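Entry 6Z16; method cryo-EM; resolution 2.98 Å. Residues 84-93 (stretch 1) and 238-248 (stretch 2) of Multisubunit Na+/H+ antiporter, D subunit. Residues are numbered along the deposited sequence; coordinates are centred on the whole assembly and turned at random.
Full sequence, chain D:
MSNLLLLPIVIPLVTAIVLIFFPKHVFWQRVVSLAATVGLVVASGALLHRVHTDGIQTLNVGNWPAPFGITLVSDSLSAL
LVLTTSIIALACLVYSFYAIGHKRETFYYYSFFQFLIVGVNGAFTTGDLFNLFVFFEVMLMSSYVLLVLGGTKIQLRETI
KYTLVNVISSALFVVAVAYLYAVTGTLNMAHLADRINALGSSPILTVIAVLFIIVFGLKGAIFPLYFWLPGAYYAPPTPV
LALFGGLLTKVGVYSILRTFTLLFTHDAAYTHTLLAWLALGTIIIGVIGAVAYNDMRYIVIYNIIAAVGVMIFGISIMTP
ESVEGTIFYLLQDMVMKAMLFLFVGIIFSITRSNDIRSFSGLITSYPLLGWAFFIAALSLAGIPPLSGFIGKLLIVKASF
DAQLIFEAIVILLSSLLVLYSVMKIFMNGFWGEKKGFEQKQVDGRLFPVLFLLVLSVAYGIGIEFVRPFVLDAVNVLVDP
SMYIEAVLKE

Stretch 1, residues 84-93: TTSIIALACL
Stretch 2 (238-248) TPVLALFGGLL

How do the two backbones run past each other? Both are α-helical: 84-93 lies inside a longer helix, with phi/psi near -65/-40, psi easing to -29° at C92, and a second helix runs from T238 through the G246 region, its N-to-C direction making an angle of 169° with the first, so the pair is nearly antiparallel. Their axes come to 9.6 Å at closest. The register is set by three pairs of CA atoms: T85 CA to L247 CA at 7.1 Å, I88 CA to G246 CA at 7.3 Å, and C92 CA to P239 CA at 5.5 Å. Each helix is held by its own i to i+4 ladder, for example C92 N to I88 O at 2.9 Å and G246 N to A242 O at 3.0 Å. At L247 phi swings to -123°, and the bond from L247 N to L243 O, 3.1 Å, is weak.

What brings the helices so close around C92? Its CB points toward the other helix, with chi1 at -67° (m), and C92 SG rests 3.7 Å from A242 CB. The small methyl of A242, itself directed across the contact, leaves room for the sulfur. L243 starts out sideways, but its m,t rotamer (-73°, 169°) carries the end of the side chain nearer, placing L243 CD2 4.1 Å from C92 CB. Beyond them P239, its ring puckered C-gamma endo, puts P239 CB 3.9 Å from C92 O; this compact ring fits where the CA atoms are nearest.

How is the other end packed? L247 points toward the first helix in an m,t rotamer (-64°, 172°), and its CD2 sits 4.3 Å from I88 CD1 and 3.7 Å from T85 OG1. I88 is also m,t (-65°, 166°) and extends across the gap to bring I88 CD1 4.4 Å from G246 O. Glycine suits this position: an ideal CB on G246 would lie only 3.4 Å from I88 CG2 and 3.0 Å from A242 O. T85, chi1 -59° (m), faces sideways; its hydroxyl is hydrogen-bonded elsewhere in the structure, so it can border a leucine methyl without being left unsatisfied.

What, then, holds the stretches together? No hydrogen bond crosses between them, and the contact rests on close packing, largely of apolar groups. It buries 335 Å² in total, with C92, L247 and I88 covered most. All the residues in contact are buried in the assembly, where such aliphatic and small side chains are well placed.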

# COMPACT_ATOMS: atom_id res chain seq x y z
N THR D 84 -49.15 16.60 -37.90
CA THR D 84 -49.54 15.75 -39.02
C THR D 84 -48.81 14.41 -38.96
O THR D 84 -49.43 13.35 -39.19
CB THR D 84 -49.24 16.46 -40.33
OG1 THR D 84 -49.86 17.75 -40.33
CG2 THR D 84 -49.77 15.68 -41.51
N THR D 85 -47.52 14.44 -38.61
CA THR D 85 -46.73 13.22 -38.41
C THR D 85 -47.31 12.36 -37.30
O THR D 85 -47.39 11.13 -37.43
CB THR D 85 -45.29 13.61 -38.08
OG1 THR D 85 -44.75 14.40 -39.15
CG2 THR D 85 -44.43 12.39 -37.87
N SER D 86 -47.77 13.00 -36.22
CA SER D 86 -48.33 12.28 -35.07
C SER D 86 -49.62 11.56 -35.43
O SER D 86 -49.83 10.40 -35.04
CB SER D 86 -48.57 13.27 -33.94
OG SER D 86 -47.37 13.90 -33.55
N ILE D 87 -50.49 12.24 -36.19
CA ILE D 87 -51.76 11.63 -36.61
C ILE D 87 -51.51 10.45 -37.54
O ILE D 87 -52.12 9.37 -37.39
CB ILE D 87 -52.65 12.70 -37.28
CG1 ILE D 87 -53.00 13.81 -36.29
CG2 ILE D 87 -53.90 12.08 -37.85
CD1 ILE D 87 -53.76 13.34 -35.09
N ILE D 88 -50.60 10.63 -38.52
CA ILE D 88 -50.27 9.55 -39.45
C ILE D 88 -49.65 8.37 -38.70
O ILE D 88 -49.96 7.21 -38.99
CB ILE D 88 -49.33 10.07 -40.55
CG1 ILE D 88 -50.03 11.11 -41.42
CG2 ILE D 88 -48.84 8.96 -41.46
CD1 ILE D 88 -49.08 11.90 -42.29
N ALA D 89 -48.82 8.65 -37.70
CA ALA D 89 -48.18 7.60 -36.92
C ALA D 89 -49.19 6.80 -36.11
O ALA D 89 -49.08 5.57 -36.03
CB ALA D 89 -47.12 8.22 -36.00
N LEU D 90 -50.18 7.48 -35.52
CA LEU D 90 -51.21 6.77 -34.76
C LEU D 90 -52.05 5.86 -35.65
O LEU D 90 -52.32 4.70 -35.29
CB LEU D 90 -52.09 7.79 -34.04
CG LEU D 90 -53.24 7.26 -33.20
CD1 LEU D 90 -52.72 6.35 -32.11
CD2 LEU D 90 -53.99 8.42 -32.60
N ALA D 91 -52.46 6.36 -36.82
CA ALA D 91 -53.26 5.54 -37.73
C ALA D 91 -52.46 4.35 -38.26
O ALA D 91 -52.98 3.22 -38.32
CB ALA D 91 -53.76 6.39 -38.89
N CYS D 92 -51.19 4.57 -38.60
CA CYS D 92 -50.35 3.48 -39.08
C CYS D 92 -50.04 2.48 -37.97
O CYS D 92 -49.88 1.29 -38.25
CB CYS D 92 -49.07 4.03 -39.68
SG CYS D 92 -49.29 4.97 -41.20
N LEU D 93 -50.01 2.93 -36.72
CA LEU D 93 -49.74 2.02 -35.61
C LEU D 93 -50.93 1.10 -35.34
O LEU D 93 -50.75 -0.09 -35.08
CB LEU D 93 -49.38 2.81 -34.36
CG LEU D 93 -49.01 1.96 -33.15
CD1 LEU D 93 -47.81 1.10 -33.47
CD2 LEU D 93 -48.73 2.85 -31.96
N THR D 238 -47.49 -3.10 -45.85
CA THR D 238 -48.44 -2.00 -46.04
C THR D 238 -48.34 -0.88 -45.00
O THR D 238 -48.30 0.30 -45.42
CB THR D 238 -49.86 -2.56 -46.16
OG1 THR D 238 -49.95 -3.40 -47.31
CG2 THR D 238 -50.87 -1.44 -46.26
N PRO D 239 -48.31 -1.12 -43.67
CA PRO D 239 -48.18 0.04 -42.77
C PRO D 239 -46.81 0.70 -42.82
O PRO D 239 -46.71 1.92 -42.65
CB PRO D 239 -48.48 -0.54 -41.39
CG PRO D 239 -48.10 -1.94 -41.50
CD PRO D 239 -48.46 -2.36 -42.87
N VAL D 240 -45.76 -0.08 -43.10
CA VAL D 240 -44.43 0.47 -43.33
C VAL D 240 -44.44 1.36 -44.56
O VAL D 240 -43.87 2.46 -44.56
CB VAL D 240 -43.42 -0.68 -43.47
CG1 VAL D 240 -42.04 -0.15 -43.75
CG2 VAL D 240 -43.43 -1.55 -42.24
N LEU D 241 -45.14 0.92 -45.61
CA LEU D 241 -45.25 1.70 -46.84
C LEU D 241 -46.07 2.97 -46.63
O LEU D 241 -45.77 4.00 -47.24
CB LEU D 241 -45.86 0.83 -47.93
CG LEU D 241 -46.10 1.46 -49.28
CD1 LEU D 241 -44.82 2.01 -49.83
CD2 LEU D 241 -46.66 0.41 -50.18
N ALA D 242 -47.10 2.90 -45.79
CA ALA D 242 -47.89 4.09 -45.48
C ALA D 242 -47.07 5.10 -44.71
O ALA D 242 -47.18 6.31 -44.95
CB ALA D 242 -49.13 3.70 -44.69
N LEU D 243 -46.23 4.62 -43.79
CA LEU D 243 -45.25 5.48 -43.11
C LEU D 243 -44.29 6.12 -44.10
O LEU D 243 -43.95 7.30 -43.97
CB LEU D 243 -44.46 4.68 -42.09
CG LEU D 243 -45.07 4.22 -40.78
CD1 LEU D 243 -44.10 3.24 -40.18
CD2 LEU D 243 -45.24 5.43 -39.87
N PHE D 244 -43.81 5.34 -45.07
CA PHE D 244 -42.81 5.84 -46.01
C PHE D 244 -43.41 6.89 -46.93
O PHE D 244 -42.84 7.98 -47.10
CB PHE D 244 -42.22 4.70 -46.84
CG PHE D 244 -41.28 3.79 -46.09
CD1 PHE D 244 -40.92 4.03 -44.77
CD2 PHE D 244 -40.71 2.71 -46.74
CE1 PHE D 244 -40.04 3.19 -44.12
CE2 PHE D 244 -39.83 1.88 -46.10
CZ PHE D 244 -39.49 2.12 -44.79
N GLY D 245 -44.56 6.58 -47.53
CA GLY D 245 -45.20 7.51 -48.44
C GLY D 245 -45.75 8.74 -47.76
O GLY D 245 -45.81 9.82 -48.37
N GLY D 246 -46.15 8.62 -46.49
CA GLY D 246 -46.63 9.78 -45.78
C GLY D 246 -45.55 10.73 -45.32
O GLY D 246 -45.78 11.94 -45.26
N LEU D 247 -44.36 10.22 -45.01
CA LEU D 247 -43.40 10.98 -44.21
C LEU D 247 -42.05 11.20 -44.86
O LEU D 247 -41.46 12.26 -44.68
CB LEU D 247 -43.19 10.29 -42.86
CG LEU D 247 -44.41 10.21 -41.94
CD1 LEU D 247 -44.11 9.34 -40.73
CD2 LEU D 247 -44.83 11.61 -41.52
N LEU D 248 -41.52 10.21 -45.60
CA LEU D 248 -40.10 10.25 -45.96
C LEU D 248 -39.82 11.26 -47.06
O LEU D 248 -38.84 12.01 -46.99
CB LEU D 248 -39.61 8.88 -46.41
CG LEU D 248 -39.53 7.71 -45.43
CD1 LEU D 248 -38.92 6.55 -46.19
CD2 LEU D 248 -38.71 8.07 -44.23